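Local coordinates for PILD processed protein (Shewanella oneidensis, PDB 4D40) that is a type IV pilin, probably a processed subunit of pilus filaments involved in cell adhesion, at residues Gln10-Leu13 with Val14-Ala17; Glu21-Tyr24 with Ser25-Leu29. One frame throughout, in Å; residues are numbered along the deposited sequence.

Contact 1 of 2, residues Gln10-Leu13 with Val14-Ala17; sequences QQYL and VTSA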
# COMPACT_ATOMS: atom_id res chain seq x y z
N GLN A 10 0.49 -0.65 7.13
CA GLN A 10 1.51 0.23 6.59
C GLN A 10 2.79 -0.55 6.30
O GLN A 10 3.40 -0.37 5.24
CB GLN A 10 1.80 1.38 7.56
CG GLN A 10 0.70 2.43 7.58
CD GLN A 10 0.88 3.47 8.66
OE1 GLN A 10 1.98 3.68 9.18
NE2 GLN A 10 -0.21 4.14 9.01
N GLN A 11 3.18 -1.41 7.23
CA GLN A 11 4.40 -2.20 7.06
C GLN A 11 4.30 -3.10 5.84
O GLN A 11 5.28 -3.32 5.15
CB GLN A 11 4.67 -3.03 8.31
CG GLN A 11 5.16 -2.22 9.49
CD GLN A 11 5.36 -3.07 10.73
OE1 GLN A 11 4.39 -3.54 11.33
NE2 GLN A 11 6.61 -3.28 11.12
N TYR A 12 3.09 -3.59 5.57
CA TYR A 12 2.88 -4.50 4.46
C TYR A 12 2.90 -3.75 3.14
O TYR A 12 3.38 -4.27 2.14
CB TYR A 12 1.57 -5.26 4.62
CG TYR A 12 1.31 -6.28 3.55
CD1 TYR A 12 2.19 -7.33 3.34
CD2 TYR A 12 0.17 -6.22 2.75
CE1 TYR A 12 1.96 -8.28 2.37
CE2 TYR A 12 -0.07 -7.17 1.78
CZ TYR A 12 0.83 -8.20 1.59
OH TYR A 12 0.60 -9.15 0.63
N LEU A 13 2.36 -2.53 3.14
CA LEU A 13 2.43 -1.67 1.96
C LEU A 13 3.89 -1.39 1.63
O LEU A 13 4.27 -1.37 0.46
CB LEU A 13 1.67 -0.37 2.17
CG LEU A 13 0.15 -0.50 2.30
CD1 LEU A 13 -0.47 0.82 2.69
CD2 LEU A 13 -0.45 -0.99 1.02
N VAL A 14 4.70 -1.21 2.67
CA VAL A 14 6.11 -0.86 2.47
C VAL A 14 6.88 -2.04 1.87
O VAL A 14 7.59 -1.86 0.89
CB VAL A 14 6.75 -0.40 3.80
CG1 VAL A 14 8.29 -0.39 3.72
CG2 VAL A 14 6.24 0.98 4.15
N THR A 15 6.72 -3.24 2.42
CA THR A 15 7.47 -4.37 1.88
C THR A 15 6.94 -4.68 0.47
O THR A 15 7.69 -5.15 -0.39
CB THR A 15 7.39 -5.61 2.79
OG1 THR A 15 6.03 -5.93 3.07
CG2 THR A 15 8.13 -5.36 4.09
N SER A 16 5.67 -4.38 0.23
CA SER A 16 5.12 -4.54 -1.11
C SER A 16 5.75 -3.57 -2.10
O SER A 16 6.08 -3.94 -3.23
CB SER A 16 3.60 -4.37 -1.09
OG SER A 16 3.00 -5.42 -0.35
N ALA A 17 5.93 -2.32 -1.67
CA ALA A 17 6.56 -1.31 -2.52
C ALA A 17 8.01 -1.69 -2.81
O ALA A 17 8.53 -1.41 -3.89
CB ALA A 17 6.50 0.07 -1.86

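Contact 2 of 2, residues Glu21-Tyr24 with Ser25-Leu29; sequences ERHY and SRNGL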
# COMPACT_ATOMS: atom_id res chain seq x y z
N GLU A 21 9.90 -2.28 -6.48
CA GLU A 21 11.13 -1.63 -6.94
C GLU A 21 12.15 -2.64 -7.46
O GLU A 21 12.94 -2.33 -8.34
CB GLU A 21 11.78 -0.81 -5.82
CG GLU A 21 11.28 0.62 -5.60
CD GLU A 21 10.85 1.35 -6.86
OE1 GLU A 21 11.67 1.60 -7.77
OE2 GLU A 21 9.66 1.70 -6.93
N ARG A 22 12.13 -3.86 -6.92
CA ARG A 22 13.03 -4.89 -7.40
C ARG A 22 12.62 -5.31 -8.81
O ARG A 22 13.47 -5.53 -9.67
CB ARG A 22 13.04 -6.10 -6.46
CG ARG A 22 13.86 -5.88 -5.20
CD ARG A 22 14.13 -7.18 -4.46
NE ARG A 22 12.92 -7.72 -3.86
CZ ARG A 22 12.42 -7.31 -2.69
NH1 ARG A 22 13.02 -6.36 -1.99
NH2 ARG A 22 11.30 -7.86 -2.23
N HIS A 23 11.32 -5.39 -9.03
CA HIS A 23 10.81 -5.68 -10.37
C HIS A 23 11.17 -4.55 -11.32
O HIS A 23 11.64 -4.79 -12.43
CB HIS A 23 9.30 -5.88 -10.34
CG HIS A 23 8.75 -6.36 -11.65
ND1 HIS A 23 8.45 -5.51 -12.69
CD2 HIS A 23 8.45 -7.61 -12.09
CE1 HIS A 23 7.98 -6.20 -13.71
NE2 HIS A 23 7.98 -7.48 -13.37
N TYR A 24 10.97 -3.32 -10.86
CA TYR A 24 11.27 -2.13 -11.66
C TYR A 24 12.74 -2.10 -12.04
O TYR A 24 13.10 -1.74 -13.17
CB TYR A 24 10.88 -0.86 -10.89
CG TYR A 24 10.93 0.41 -11.72
CD1 TYR A 24 12.12 1.10 -11.90
CD2 TYR A 24 9.79 0.91 -12.32
CE1 TYR A 24 12.17 2.26 -12.66
CE2 TYR A 24 9.83 2.06 -13.08
CZ TYR A 24 11.01 2.74 -13.25
OH TYR A 24 11.04 3.89 -14.00
N SER A 25 13.61 -2.49 -11.11
CA SER A 25 15.05 -2.41 -11.34
C SER A 25 15.51 -3.40 -12.41
O SER A 25 16.45 -3.11 -13.16
CB SER A 25 15.81 -2.67 -10.04
OG SER A 25 15.51 -1.69 -9.06
N ARG A 26 14.85 -4.55 -12.50
CA ARG A 26 15.20 -5.55 -13.50
C ARG A 26 14.60 -5.23 -14.87
O ARG A 26 15.22 -5.50 -15.91
CB ARG A 26 14.72 -6.95 -13.07
CG ARG A 26 15.38 -7.49 -11.81
CD ARG A 26 14.96 -8.94 -11.55
NE ARG A 26 13.52 -9.07 -11.33
CZ ARG A 26 12.94 -9.17 -10.13
NH1 ARG A 26 13.66 -9.15 -9.02
NH2 ARG A 26 11.62 -9.29 -10.05
N ASN A 27 13.41 -4.65 -14.88
CA ASN A 27 12.60 -4.55 -16.09
C ASN A 27 12.43 -3.14 -16.64
O ASN A 27 12.13 -2.97 -17.82
CB ASN A 27 11.22 -5.15 -15.83
CG ASN A 27 11.28 -6.62 -15.49
OD1 ASN A 27 11.02 -7.02 -14.34
ND2 ASN A 27 11.60 -7.44 -16.47
N GLY A 28 12.62 -2.14 -15.79
CA GLY A 28 12.48 -0.75 -16.21
C GLY A 28 11.05 -0.25 -16.15
O GLY A 28 10.79 0.90 -16.51
N LEU A 29 10.16 -1.11 -15.67
CA LEU A 29 8.73 -0.83 -15.59
C LEU A 29 8.15 -1.55 -14.38
O LEU A 29 8.71 -2.53 -13.91
CB LEU A 29 8.00 -1.30 -16.84
CG LEU A 29 8.22 -0.54 -18.15
CD1 LEU A 29 7.53 -1.28 -19.28
CD2 LEU A 29 7.72 0.89 -18.05

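Contact 1 of 2, residues Gln10-Leu13 with Val14-Ala17
S16 reaches back one helical turn to Y12, inside helix 2-27, which corresponds to the head-domain part of the long N-terminal helix of type IV pilins. The hydroxyl OG of S16 donates to Y12 O at 2.8 Å, and the backbone N of S16 donates to the same oxygen at 3.0 Å. The two donors arrive from opposite faces of the carbonyl plane, so one acceptor is gripped twice. The S16 torsion that sets OG beside its own backbone N (chi1 -66°) turns the hydroxyl back along the helix. T15 OG1 is less committed: it lies 3.3 Å from Y12 O and 3.4 Å from Q11 O, both weak, and its single proton could serve either acceptor.

The Y12 ring adds a contact with the same S16 hydroxyl. With CG of Y12 opposite the backbone N (chi1 -177°), the ring runs beneath S16, whose OG sits 3.9 Å above the plane and over the ring centre. Because the hydroxyl proton is given to Y12 O, this is packing rather than a bond to the ring. Y12 OH binds A37 N, and F44 meets the ring edge-to-face, which further fixes it.

Backbone bonds carry the rest, as in any alpha helix: T15 N to Q11 O is nearly straight at 163°, and A17 N meets L13 O at 2.9 Å. L13 and A17 also turn their side chains to the sheet, where both touch L57. V14 adds a methyl-to-carbonyl contact: its CG2 lies 3.3 Å from Q10 O.

Contact 2 of 2, residues Glu21-Tyr24 with Ser25-Leu29
H23 and L29 are joined side chain to backbone: ND1 of the imidazole donates to L29 O at 3.2 Å, with an angle of 147° at the hydrogen. The acceptor lies in the ring plane, at its edge, though the bond is somewhat bent. L29 O takes a second, softer contact from Y24 CA, 3.4 Å away, whose hydrogen points at it. With an alanine here in place of the histidine, L29 O would probably lose its imidazole donor, and the loop after the helix would be held less firmly.

The torsion of H23 that places CG opposite the backbone N (chi1 -173°) swings the ring out toward the chain's return path. Helix 2-27 ends here. G28 follows the last helical residue with a positive phi of 85°, the glycine of an alpha-L C-cap, in left-handed helical conformation, where a side chain would be jammed against the preceding carbonyl oxygen. Its amide N still bonds Y24 O at 2.7 Å, and N27 N bonds H23 O at 3.0 Å, so helical bonding runs up to the turn itself. The reversal lays the G28-L29 peptide over one face of the Y24 ring, with G28 C 4.0 Å above its centre.

One turn earlier, S25 grips E21 O with both OG, at 2.7 Å, and its backbone N, at 2.9 Å, from opposite faces of the carbonyl plane. The R26 guanidinium, poorly ordered, is modelled with a face toward R22 O. Farther out, Y30 binds the E21 carboxylate through its hydroxyl and meets the Y24 ring obliquely, while P31 touches H23 and F53 touches both Y24 and L29.

In the fold
Both contacts lie on helix 2-27 and follow each other along the chain, contact 1 closing before contact 2 opens; their centres are about 17 Å apart and no atoms touch between them. They differ in depth. Contact 1 sits about 6 Å from the centre of the chain, where the helix is laid against strands 55-61 and 72-75 of the antiparallel sheet. Contact 2 lies about 18 Å out, at the surface, where the helix ends and the chain turns back toward the first strand, 42-48. One helix thus first backs the sheet and then ends in a turn at the surface, consistent with the helix-on-sheet head domain of type IV pilins.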